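Local atomic coordinates of beta-glucosidase (Saccharopolyspora erythraea D, PDB entry 5M6G), a protein that probably hydrolyses terminal, non-reducing beta-D-glucosyl residues to release beta-D-glucose, as a member of glycosyl hydrolase family 3. Residues A[93-96]-A[97-101]; A[68-72]-A[73-77]; A[264-268]-A[269-273]; A[463-466]-A[467-471]; A[485-488]-A[489-493]. All coordinates share one frame; numbering follows the deposited sequence.

Contact 1. Residues A[93-96]-A[97-101]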
loop_
_atom_site.group_PDB
_atom_site.type_symbol
_atom_site.label_atom_id
_atom_site.label_comp_id
_atom_site.label_asym_id
_atom_site.label_seq_id
_atom_site.Cartn_x
_atom_site.Cartn_y
_atom_site.Cartn_z
ATOM N N GLY A 93 3.112 -10.131 6.691
ATOM C CA GLY A 93 3.314 -11.546 6.910
ATOM C C GLY A 93 2.982 -12.039 8.300
ATOM O O GLY A 93 3.125 -13.236 8.561
ATOM N N SER A 94 2.530 -11.164 9.198
ATOM C CA SER A 94 2.347 -11.521 10.605
ATOM C C SER A 94 0.905 -11.974 10.831
ATOM O O SER A 94 0.061 -11.250 11.365
ATOM C CB SER A 94 2.716 -10.340 11.498
ATOM O OG SER A 94 2.816 -10.745 12.851
ATOM N N ALA A 95 0.624 -13.235 10.419
ATOM C CA ALA A 95 -0.712 -13.797 10.491
ATOM C C ALA A 95 -0.820 -14.791 11.640
ATOM O O ALA A 95 0.186 -15.368 12.061
ATOM C CB ALA A 95 -1.064 -14.507 9.178
ATOM N N PRO A 96 -2.025 -15.013 12.161
ATOM C CA PRO A 96 -2.233 -16.140 13.076
ATOM C C PRO A 96 -2.199 -17.452 12.305
ATOM O O PRO A 96 -2.118 -17.482 11.075
ATOM C CB PRO A 96 -3.628 -15.869 13.634
ATOM C CG PRO A 96 -4.343 -15.310 12.443
ATOM C CD PRO A 96 -3.310 -14.393 11.788
ATOM N N GLU A 97 -2.265 -18.552 13.052
ATOM C CA GLU A 97 -2.346 -19.883 12.451
ATOM C C GLU A 97 -3.686 -20.521 12.821
ATOM O O GLU A 97 -4.035 -20.562 13.999
ATOM C CB GLU A 97 -1.181 -20.768 12.910
ATOM C CG GLU A 97 -0.629 -21.676 11.813
ATOM C CD GLU A 97 0.339 -20.952 10.886
ATOM O OE1 GLU A 97 1.277 -20.299 11.398
ATOM O OE2 GLU A 97 0.156 -21.020 9.648
ATOM N N PRO A 98 -4.456 -20.989 11.818
ATOM C CA PRO A 98 -4.160 -20.888 10.384
ATOM C C PRO A 98 -4.417 -19.485 9.854
ATOM O O PRO A 98 -5.066 -18.678 10.522
ATOM C CB PRO A 98 -5.141 -21.888 9.754
ATOM C CG PRO A 98 -6.312 -21.844 10.656
ATOM C CD PRO A 98 -5.739 -21.676 12.055
ATOM N N ASN A 99 -3.917 -19.186 8.663
ATOM C CA ASN A 99 -4.191 -17.893 8.043
ATOM C C ASN A 99 -5.534 -17.983 7.323
ATOM O O ASN A 99 -5.614 -18.313 6.140
ATOM C CB ASN A 99 -3.058 -17.503 7.101
ATOM C CG ASN A 99 -3.248 -16.131 6.487
ATOM O OD1 ASN A 99 -4.318 -15.515 6.598
ATOM N ND2 ASN A 99 -2.201 -15.642 5.821
ATOM N N THR A 100 -6.603 -17.675 8.043
ATOM C CA THR A 100 -7.956 -17.622 7.511
ATOM C C THR A 100 -8.614 -16.349 8.002
ATOM O O THR A 100 -8.202 -15.787 9.024
ATOM C CB THR A 100 -8.816 -18.823 7.943
ATOM O OG1 THR A 100 -9.037 -18.770 9.360
ATOM C CG2 THR A 100 -8.173 -20.146 7.561
ATOM N N PRO A 101 -9.641 -15.858 7.295
ATOM C CA PRO A 101 -10.364 -14.680 7.805
ATOM C C PRO A 101 -10.939 -14.878 9.199
ATOM O O PRO A 101 -10.892 -13.950 10.016
ATOM C CB PRO A 101 -11.466 -14.471 6.758
ATOM C CG PRO A 101 -10.878 -15.005 5.499
ATOM C CD PRO A 101 -10.026 -16.186 5.909
#
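The loop of the TIM-barrel domain between strand 87-90 and helix 101-116 bends back on itself where A95 and N99 meet. The methyl carbon A95 CB sits 3.7 Å from N99 ND2 and 3.8 Å from N99 CG, an apolar touch on an amide that does its hydrogen bonding elsewhere. With CG anti to the backbone N (chi1 -177°), the N99 amide swings back to A95; OD1 bonds to H138 N and W104 NE1, and ND2 to N136 O, which fixes its rotation. The bend contains a cis peptide bond before P98. It also leaves two carbonyls side by side, P96 O and P98 O being 3.2 Å apart, both acceptors and so not bonded to one another. P96 CG comes to 3.9 Å from P98 O, and E97 points away from the bend, its side chain exposed. The loop ends at T100, the N-cap of helix 101-116, whose OG1 bonds to A103 N. The same helix backs the bend: A95 and P96 pack on W104, and P96 also touches A103 and M107.

Contact 2. Residues A[68-72]-A[73-77]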
loop_
_atom_site.group_PDB
_atom_site.type_symbol
_atom_site.label_atom_id
_atom_site.label_comp_id
_atom_site.label_asym_id
_atom_site.label_seq_id
_atom_site.Cartn_x
_atom_site.Cartn_y
_atom_site.Cartn_z
ATOM N N VAL A 68 1.878 3.616 22.479
ATOM C CA VAL A 68 2.625 2.460 21.992
ATOM C C VAL A 68 1.759 1.668 21.015
ATOM O O VAL A 68 0.589 1.369 21.301
ATOM C CB VAL A 68 3.076 1.573 23.166
ATOM C CG1 VAL A 68 3.687 0.273 22.643
ATOM C CG2 VAL A 68 4.066 2.331 24.075
ATOM N N GLN A 69 2.325 1.335 19.854
ATOM C CA GLN A 69 1.758 0.322 18.967
ATOM C C GLN A 69 2.812 -0.762 18.804
ATOM O O GLN A 69 3.875 -0.515 18.220
ATOM C CB GLN A 69 1.347 0.905 17.616
ATOM C CG GLN A 69 0.716 -0.137 16.677
ATOM C CD GLN A 69 0.443 0.445 15.315
ATOM O OE1 GLN A 69 1.366 0.730 14.568
ATOM N NE2 GLN A 69 -0.827 0.667 15.004
ATOM N N VAL A 70 2.529 -1.953 19.335
ATOM C CA VAL A 70 3.503 -3.035 19.380
ATOM C C VAL A 70 3.098 -4.124 18.397
ATOM O O VAL A 70 1.905 -4.420 18.229
ATOM C CB VAL A 70 3.676 -3.591 20.815
ATOM C CG1 VAL A 70 2.403 -4.293 21.348
ATOM C CG2 VAL A 70 4.882 -4.510 20.880
ATOM N N GLU A 71 4.095 -4.713 17.740
ATOM C CA GLU A 71 3.845 -5.788 16.791
ATOM C C GLU A 71 3.464 -7.058 17.549
ATOM O O GLU A 71 4.055 -7.382 18.581
ATOM C CB GLU A 71 5.087 -6.013 15.925
ATOM C CG GLU A 71 4.807 -6.487 14.502
ATOM C CD GLU A 71 4.432 -7.956 14.428
ATOM O OE1 GLU A 71 5.006 -8.758 15.190
ATOM O OE2 GLU A 71 3.562 -8.303 13.602
ATOM N N ARG A 72 2.468 -7.776 17.024
ATOM C CA ARG A 72 1.817 -8.839 17.792
ATOM C C ARG A 72 2.791 -9.927 18.240
ATOM O O ARG A 72 2.574 -10.547 19.285
ATOM C CB ARG A 72 0.689 -9.458 16.971
ATOM C CG ARG A 72 1.174 -9.941 15.601
ATOM C CD ARG A 72 0.140 -10.819 14.892
ATOM N NE ARG A 72 0.002 -12.141 15.501
ATOM C CZ ARG A 72 0.770 -13.181 15.192
ATOM N NH1 ARG A 72 1.731 -13.043 14.293
ATOM N NH2 ARG A 72 0.577 -14.357 15.780
ATOM N N LYS A 73 3.857 -10.191 17.472
ATOM C CA LYS A 73 4.796 -11.231 17.888
ATOM C C LYS A 73 5.513 -10.878 19.188
ATOM O O LYS A 73 6.009 -11.781 19.875
ATOM C CB LYS A 73 5.825 -11.498 16.787
ATOM C CG LYS A 73 5.257 -12.215 15.565
ATOM C CD LYS A 73 6.361 -12.646 14.591
ATOM C CE LYS A 73 7.107 -11.442 14.026
ATOM N NZ LYS A 73 6.244 -10.634 13.109
ATOM N N ALA A 74 5.580 -9.595 19.542
ATOM C CA ALA A 74 6.296 -9.177 20.742
ATOM C C ALA A 74 5.436 -9.177 21.997
ATOM O O ALA A 74 5.993 -9.163 23.103
ATOM C CB ALA A 74 6.891 -7.779 20.555
ATOM N N ALA A 75 4.112 -9.183 21.868
ATOM C CA ALA A 75 3.248 -9.075 23.040
ATOM C C ALA A 75 1.914 -9.742 22.759
ATOM O O ALA A 75 1.173 -9.305 21.875
ATOM C CB ALA A 75 3.041 -7.609 23.427
ATOM N N GLY A 76 1.601 -10.788 23.515
ATOM C CA GLY A 76 0.287 -11.372 23.454
ATOM C C GLY A 76 -0.732 -10.510 24.166
ATOM O O GLY A 76 -0.420 -9.457 24.747
ATOM N N PRO A 77 -1.988 -10.964 24.131
ATOM C CA PRO A 77 -3.073 -10.170 24.742
ATOM C C PRO A 77 -2.804 -9.757 26.177
ATOM O O PRO A 77 -2.964 -8.578 26.518
ATOM C CB PRO A 77 -4.279 -11.115 24.625
ATOM C CG PRO A 77 -3.983 -11.911 23.353
ATOM C CD PRO A 77 -2.495 -12.140 23.393
#
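V70 lays its two methyl groups over the turn that follows it, CG2 3.9 Å from A74 CB and CG1 4.0 Å from A75 CB. It stands near the end of strand 68-71, a parallel strand of the TIM-barrel domain, and the loop beyond it leads to helix 77-82. V70 CG1 lies between the backbone N and the carbonyl carbon (chi1 66°), which leaves CG2 anti to that nitrogen and lets each methyl take its own alanine. The backbone turns over the same residues: A74 N bonds to E71 O at 2.9 Å, and A75 N reaches R72 O by a weak bond of 3.3 Å. Beside them, E71 OE1 accepts from two groups of one residue, K73 N at 2.9 Å and K73 NZ at 3.1 Å, the second being a salt bridge. The two nitrogens approach from opposite faces of the carboxylate, the lysine chain folding round at its last two torsions to get there. E71 OE2 turns to S94 OG and G91 N, and R72 NH1 shares S94 OG, so the carboxylate ties this turn to the neighbouring loop, the E71 side chain being about 7 Å from the bound sorbitol at the nearest atoms. With an alanine in place of E71, the K73 ammonium would probably be left without its carboxylate mate and the link to S94 and G91 lost. The adjacent R72 and K73 side chains pass at a slant, R72 NH1 lying 3.8 Å from K73 CG.

Contact 3. Residues A[264-268]-A[269-273]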
loop_
_atom_site.group_PDB
_atom_site.type_symbol
_atom_site.label_atom_id
_atom_site.label_comp_id
_atom_site.label_asym_id
_atom_site.label_seq_id
_atom_site.Cartn_x
_atom_site.Cartn_y
_atom_site.Cartn_z
ATOM N N ARG A 264 -2.428 17.218 1.829
ATOM C CA ARG A 264 -3.478 18.219 2.007
ATOM C C ARG A 264 -4.838 17.665 1.594
ATOM O O ARG A 264 -5.833 17.830 2.310
ATOM C CB ARG A 264 -3.136 19.474 1.193
ATOM C CG ARG A 264 -3.736 20.762 1.706
ATOM C CD ARG A 264 -3.416 21.940 0.773
ATOM N NE ARG A 264 -1.996 22.290 0.730
ATOM C CZ ARG A 264 -1.420 23.136 1.577
ATOM N NH1 ARG A 264 -2.147 23.702 2.533
ATOM N NH2 ARG A 264 -0.126 23.423 1.477
ATOM N N GLU A 265 -4.899 17.005 0.429
ATOM C CA GLU A 265 -6.150 16.415 -0.037
ATOM C C GLU A 265 -6.638 15.309 0.890
ATOM O O GLU A 265 -7.844 15.179 1.131
ATOM C CB GLU A 265 -5.982 15.860 -1.452
ATOM C CG GLU A 265 -6.348 16.848 -2.543
ATOM C CD GLU A 265 -7.818 17.208 -2.515
ATOM O OE1 GLU A 265 -8.649 16.341 -2.866
ATOM O OE2 GLU A 265 -8.136 18.357 -2.131
ATOM N N ALA A 266 -5.727 14.466 1.376
ATOM C CA ALA A 266 -6.154 13.392 2.270
ATOM C C ALA A 266 -6.729 13.971 3.552
ATOM O O ALA A 266 -7.743 13.487 4.065
ATOM C CB ALA A 266 -4.985 12.454 2.572
ATOM N N ILE A 267 -6.116 15.044 4.058
ATOM C CA ILE A 267 -6.623 15.710 5.255
ATOM C C ILE A 267 -7.999 16.315 4.993
ATOM O O ILE A 267 -8.909 16.199 5.820
ATOM C CB ILE A 267 -5.604 16.762 5.725
ATOM C CG1 ILE A 267 -4.343 16.060 6.246
ATOM C CG2 ILE A 267 -6.206 17.688 6.782
ATOM C CD1 ILE A 267 -3.149 16.993 6.420
ATOM N N ALA A 268 -8.181 16.953 3.833
ATOM C CA ALA A 268 -9.493 17.496 3.483
ATOM C C ALA A 268 -10.566 16.414 3.452
ATOM O O ALA A 268 -11.725 16.677 3.798
ATOM C CB ALA A 268 -9.425 18.207 2.130
ATOM N N ARG A 269 -10.207 15.194 3.044
ATOM C CA ARG A 269 -11.148 14.082 3.058
ATOM C C ARG A 269 -11.347 13.489 4.441
ATOM O O ARG A 269 -12.174 12.580 4.593
ATOM C CB ARG A 269 -10.691 12.985 2.095
ATOM C CG ARG A 269 -10.850 13.360 0.647
ATOM C CD ARG A 269 -10.287 12.272 -0.255
ATOM N NE ARG A 269 -10.394 12.636 -1.662
ATOM C CZ ARG A 269 -11.485 12.437 -2.394
ATOM N NH1 ARG A 269 -12.558 11.879 -1.845
ATOM N NH2 ARG A 269 -11.501 12.793 -3.667
ATOM N N GLY A 270 -10.621 13.971 5.445
ATOM C CA GLY A 270 -10.811 13.502 6.802
ATOM C C GLY A 270 -9.946 12.334 7.210
ATOM O O GLY A 270 -10.316 11.619 8.143
ATOM N N VAL A 271 -8.802 12.124 6.551
ATOM C CA VAL A 271 -7.946 10.983 6.870
ATOM C C VAL A 271 -7.667 10.964 8.367
ATOM O O VAL A 271 -7.356 11.995 8.971
ATOM C CB VAL A 271 -6.653 11.031 6.029
ATOM C CG1 VAL A 271 -5.712 12.172 6.482
ATOM C CG2 VAL A 271 -5.952 9.688 6.062
ATOM N N GLY A 272 -7.819 9.790 8.985
ATOM C CA GLY A 272 -7.721 9.721 10.435
ATOM C C GLY A 272 -6.303 9.698 10.956
ATOM O O GLY A 272 -6.046 10.133 12.091
ATOM N N SER A 273 -5.365 9.219 10.143
ATOM C CA SER A 273 -3.988 9.011 10.568
ATOM C C SER A 273 -3.038 9.452 9.466
ATOM O O SER A 273 -3.378 9.406 8.285
ATOM C CB SER A 273 -3.731 7.534 10.906
ATOM O OG SER A 273 -2.433 7.358 11.434
HETATM O O HOH W 1 -9.186 14.261 -4.060
#
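E265, in the last turns of helix 261-268, and R269, just past its end, lie one turn apart, and their charged groups face a common water without touching. The arginine chain is extended from CG to NE, with CG anti to the carbonyl carbon (chi1 -72°); on the way CG passes 3.5 Å from E265 O. E265 OE1 and R269 NE stay 4.3 Å apart, beyond a salt bridge, and water 1 bridges the gap instead. It donates to E265 OE1 at 2.5 Å, an unusually short distance whose exact value is doubtful, and accepts from R269 NH2 at 2.8 Å, lying in the guanidinium plane at its edge. R269 NH1 is held by T212 OG1, which pins the arginine against helix 209-215. Where the chain leaves the helix, the arrangement is a Schellman motif: G270 has a positive phi of 91°, V271 N bonds back to A266 O at 3.0 Å, and G270 N to I267 O at 2.8 Å. A side chain at G270 would be pressed against the carbonyl oxygen of R269. The motif brings V271 round over the last turn. Its CG1, set between the backbone N and the carbonyl carbon (chi1 71°), meets A266 CB at 4.0 Å and slants past the I267 side chain, 4.1 Å from I267 CG1. The three side chains form an apolar patch beside the capping bonds, V271 also touching V211 and A266 touching A230 of strand 229-233. Beyond V271, G272 N bonds to Q215 OE1, and the chain enters strand 273-276.

Contact 4. Residues A[463-466]-A[467-471]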
loop_
_atom_site.group_PDB
_atom_site.type_symbol
_atom_site.label_atom_id
_atom_site.label_comp_id
_atom_site.label_asym_id
_atom_site.label_seq_id
_atom_site.Cartn_x
_atom_site.Cartn_y
_atom_site.Cartn_z
ATOM N N THR A 463 -6.950 -15.974 -10.050
ATOM C CA THR A 463 -6.872 -16.486 -11.411
ATOM C C THR A 463 -5.617 -15.926 -12.065
ATOM O O THR A 463 -5.413 -14.708 -12.053
ATOM C CB THR A 463 -8.109 -16.071 -12.216
ATOM O OG1 THR A 463 -9.293 -16.600 -11.593
ATOM C CG2 THR A 463 -7.992 -16.552 -13.665
ATOM N N THR A 464 -4.785 -16.804 -12.632
ATOM C CA THR A 464 -3.569 -16.330 -13.283
ATOM C C THR A 464 -3.886 -15.747 -14.657
ATOM O O THR A 464 -4.982 -15.904 -15.204
ATOM C CB THR A 464 -2.519 -17.445 -13.410
ATOM O OG1 THR A 464 -2.906 -18.400 -14.417
ATOM C CG2 THR A 464 -2.333 -18.163 -12.079
ATOM N N ILE A 465 -2.907 -15.033 -15.209
ATOM C CA ILE A 465 -3.085 -14.429 -16.523
ATOM C C ILE A 465 -3.279 -15.513 -17.581
ATOM O O ILE A 465 -4.125 -15.384 -18.474
ATOM C CB ILE A 465 -1.888 -13.507 -16.838
ATOM C CG1 ILE A 465 -1.887 -12.322 -15.854
ATOM C CG2 ILE A 465 -1.932 -13.047 -18.283
ATOM C CD1 ILE A 465 -0.651 -11.428 -15.906
ATOM N N LEU A 466 -2.517 -16.605 -17.474
ATOM C CA LEU A 466 -2.665 -17.736 -18.393
ATOM C C LEU A 466 -4.047 -18.368 -18.287
ATOM O O LEU A 466 -4.638 -18.778 -19.296
ATOM C CB LEU A 466 -1.590 -18.784 -18.106
ATOM C CG LEU A 466 -1.769 -20.130 -18.837
ATOM C CD1 LEU A 466 -1.591 -19.952 -20.359
ATOM C CD2 LEU A 466 -0.820 -21.186 -18.287
ATOM N N GLU A 467 -4.581 -18.464 -17.071
ATOM C CA GLU A 467 -5.915 -19.029 -16.916
ATOM C C GLU A 467 -6.967 -18.114 -17.527
ATOM O O GLU A 467 -7.927 -18.589 -18.150
ATOM C CB GLU A 467 -6.195 -19.294 -15.438
ATOM C CG GLU A 467 -5.338 -20.422 -14.873
ATOM C CD GLU A 467 -5.453 -20.541 -13.367
ATOM O OE1 GLU A 467 -5.853 -19.547 -12.721
ATOM O OE2 GLU A 467 -5.154 -21.634 -12.838
ATOM N N GLY A 468 -6.788 -16.802 -17.382
ATOM C CA GLY A 468 -7.673 -15.870 -18.059
ATOM C C GLY A 468 -7.579 -15.969 -19.571
ATOM O O GLY A 468 -8.587 -15.861 -20.270
ATOM N N ILE A 469 -6.368 -16.174 -20.098
ATOM C CA ILE A 469 -6.213 -16.333 -21.547
ATOM C C ILE A 469 -6.922 -17.596 -22.023
ATOM O O ILE A 469 -7.638 -17.585 -23.034
ATOM C CB ILE A 469 -4.724 -16.344 -21.937
ATOM C CG1 ILE A 469 -4.101 -14.966 -21.687
ATOM C CG2 ILE A 469 -4.544 -16.736 -23.414
ATOM C CD1 ILE A 469 -2.581 -14.965 -21.708
ATOM N N ARG A 470 -6.736 -18.705 -21.301
ATOM C CA ARG A 470 -7.412 -19.943 -21.686
ATOM C C ARG A 470 -8.923 -19.755 -21.727
ATOM O O ARG A 470 -9.592 -20.240 -22.649
ATOM C CB ARG A 470 -7.038 -21.074 -20.725
ATOM C CG ARG A 470 -5.572 -21.540 -20.793
ATOM C CD ARG A 470 -5.341 -22.720 -19.838
ATOM N NE ARG A 470 -4.026 -23.352 -19.975
ATOM C CZ ARG A 470 -3.187 -23.570 -18.967
ATOM N NH1 ARG A 470 -3.512 -23.214 -17.720
ATOM N NH2 ARG A 470 -2.016 -24.148 -19.200
ATOM N N ALA A 471 -9.478 -19.035 -20.743
ATOM C CA ALA A 471 -10.928 -18.882 -20.657
ATOM C C ALA A 471 -11.447 -17.895 -21.697
ATOM O O ALA A 471 -12.546 -18.076 -22.235
ATOM C CB ALA A 471 -11.331 -18.441 -19.249
#
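T464 OG1 is gripped twice, by E467 N at 3.1 Å and by D439 OD1. The hydroxyl oxygen stands between its own backbone N and carbonyl carbon (chi1 73°), a setting that points it forward to the first turn of helix 465-472. E467 reciprocates: its chain runs extended beyond CG, and OE1 accepts from T464 N at 2.9 Å in a nearly straight bond (165°), with the donor above the carboxylate plane. The two side chains slant past each other, E467 CG coming to 3.2 Å from T464 OG1. T463 adds an apolar cover, its CG2 lying 3.7 Å from E467 CB. Backbone bonds run on from the cap: G468 N to T464 O, I469 N to I465 O and R470 N to L466 O. Two further side-chain pairs follow the helix rise. On the flank toward helix 567-573, I465 CG2 meets I469 CD1 at 4.0 Å, I465 also touching V569 and I469 touching F574. Elsewhere on the helix, L466 CD2 sits over one face of the R470 guanidinium, 3.0 Å above its plane and offset toward the rim, 3.3 Å from R470 NH2. Both side chains, L466 and R470, also touch V478 and Y480 of strand 478-480. The crossed bonds of T464 and E467 make a capping box, which takes up the NH groups of these two residues at the start of this helix of the C-terminal alpha/beta domain.

Contact 5. Residues A[485-488]-A[489-493]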
loop_
_atom_site.group_PDB
_atom_site.type_symbol
_atom_site.label_atom_id
_atom_site.label_comp_id
_atom_site.label_asym_id
_atom_site.label_seq_id
_atom_site.Cartn_x
_atom_site.Cartn_y
_atom_site.Cartn_z
ATOM N N ASN A 485 9.531 -22.760 -24.950
ATOM C CA ASN A 485 9.932 -23.978 -25.643
ATOM C C ASN A 485 8.728 -24.638 -26.299
ATOM O O ASN A 485 7.673 -24.789 -25.678
ATOM C CB ASN A 485 10.603 -24.946 -24.672
ATOM C CG ASN A 485 11.955 -24.453 -24.214
ATOM O OD1 ASN A 485 12.656 -23.775 -24.955
ATOM N ND2 ASN A 485 12.324 -24.787 -22.991
ATOM N N GLY A 486 8.880 -25.026 -27.563
ATOM C CA GLY A 486 7.796 -25.650 -28.282
ATOM C C GLY A 486 7.004 -24.709 -29.158
ATOM O O GLY A 486 6.140 -25.170 -29.912
ATOM N N VAL A 487 7.263 -23.405 -29.078
ATOM C CA VAL A 487 6.595 -22.481 -29.980
ATOM C C VAL A 487 7.113 -22.723 -31.394
ATOM O O VAL A 487 8.278 -23.083 -31.597
ATOM C CB VAL A 487 6.808 -21.018 -29.544
ATOM C CG1 VAL A 487 8.245 -20.555 -29.817
ATOM C CG2 VAL A 487 5.808 -20.103 -30.237
ATOM N N ASP A 488 6.232 -22.551 -32.375
ATOM C CA ASP A 488 6.620 -22.663 -33.776
ATOM C C ASP A 488 5.668 -21.812 -34.602
ATOM O O ASP A 488 4.744 -21.188 -34.072
ATOM C CB ASP A 488 6.648 -24.129 -34.254
ATOM C CG ASP A 488 5.309 -24.840 -34.115
ATOM O OD1 ASP A 488 4.252 -24.242 -34.399
ATOM O OD2 ASP A 488 5.319 -26.030 -33.735
ATOM N N GLY A 489 5.894 -21.813 -35.917
ATOM C CA GLY A 489 5.145 -20.971 -36.835
ATOM C C GLY A 489 3.706 -21.382 -37.048
ATOM O O GLY A 489 2.977 -20.656 -37.730
ATOM N N SER A 490 3.270 -22.500 -36.464
ATOM C CA SER A 490 1.876 -22.906 -36.585
ATOM C C SER A 490 0.943 -22.135 -35.654
ATOM O O SER A 490 -0.279 -22.275 -35.778
ATOM C CB SER A 490 1.734 -24.407 -36.315
ATOM O OG SER A 490 1.818 -24.690 -34.926
ATOM N N TYR A 491 1.478 -21.341 -34.727
ATOM C CA TYR A 491 0.662 -20.591 -33.780
ATOM C C TYR A 491 0.234 -19.259 -34.382
ATOM O O TYR A 491 0.965 -18.649 -35.167
ATOM C CB TYR A 491 1.438 -20.367 -32.476
ATOM C CG TYR A 491 1.569 -21.638 -31.664
ATOM C CD1 TYR A 491 2.584 -22.559 -31.923
ATOM C CD2 TYR A 491 0.660 -21.925 -30.655
ATOM C CE1 TYR A 491 2.688 -23.727 -31.183
ATOM C CE2 TYR A 491 0.754 -23.079 -29.919
ATOM C CZ TYR A 491 1.761 -23.977 -30.181
ATOM O OH TYR A 491 1.820 -25.127 -29.428
ATOM N N ARG A 492 -0.963 -18.801 -34.013
ATOM C CA ARG A 492 -1.436 -17.551 -34.589
ATOM C C ARG A 492 -0.893 -16.333 -33.861
ATOM O O ARG A 492 -0.809 -15.257 -34.462
ATOM C CB ARG A 492 -2.962 -17.513 -34.627
ATOM C CG ARG A 492 -3.629 -17.315 -33.304
ATOM C CD ARG A 492 -5.110 -17.077 -33.507
ATOM N NE ARG A 492 -5.910 -17.635 -32.426
ATOM C CZ ARG A 492 -6.446 -16.917 -31.451
ATOM N NH1 ARG A 492 -6.263 -15.606 -31.433
ATOM N NH2 ARG A 492 -7.177 -17.507 -30.505
ATOM N N ALA A 493 -0.501 -16.482 -32.597
ATOM C CA ALA A 493 0.127 -15.396 -31.853
ATOM C C ALA A 493 0.818 -15.996 -30.644
ATOM O O ALA A 493 0.458 -17.080 -30.182
ATOM C CB ALA A 493 -0.882 -14.332 -31.414
#
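D488 OD1 and S490 form the tight end of this contact, while V487 and the ring of Y491 only brush each other. S490 OG donates to D488 OD1 at 2.5 Å, a short bond on the syn lone pair, and S490 N reaches the same oxygen at 2.9 Å from the anti side, 28° out of the carboxylate plane. Two donors from one residue therefore hold one carboxylate oxygen. D488 CG sits between its backbone N and carbonyl carbon (chi1 59°), which curls the carboxylate over the turn. S490 OG has a further partner in K430 NZ, placing a positive charge near the pair. The backbone here is a type I beta turn from D488 to Y491, closed by a weak bond of 3.3 Å from Y491 N to D488 O; the link from D488 OD1 to S490 N adds an Asx turn at its start. A leucine in place of D488 would remove the acceptor shared by S490 N and OG, and the serine hydroxyl would probably be freer to turn. D488 O also lies in the plane of the Y491 ring at its edge, 3.3 Å from CD1. The looser pair is V487 and Y491, with V487 CG2 4.4 Å from Y491 CD1, though V487 also packs on L527 of helix 518-528; G489, at the outer corner of the turn, is exposed to solvent. Inward, Y491, two residues before strand 493-499, is buried: its OH bonds to T479 OG1, and its ring stacks edge-to-face with F432 and takes a cation-pi contact from K430.

Overall arrangement
Contacts 1, 2 and 3 belong to the N-terminal TIM-barrel domain, contacts 4 and 5 to the C-terminal domain, with its mixed sheet. Contact 1 lies in the loop after strand 87-90, contact 2 spans the end of the adjacent strand 68-71 and the turn after it, and the two touch through S94. Contact 4 is buried, contacts 2 and 3 partly so, and contacts 1 and 5 are surface loops. Contact 1 is a proline-rich bend with a methyl-amide touch and no bond between its segments; contact 2 has a salt bridge, contact 3 a water bridge at a helix end, contact 4 a helix start and contact 5 a polar turn. Contacts 4 and 5 both reach strand 478-480, through L466 and R470 and through Y491 OH.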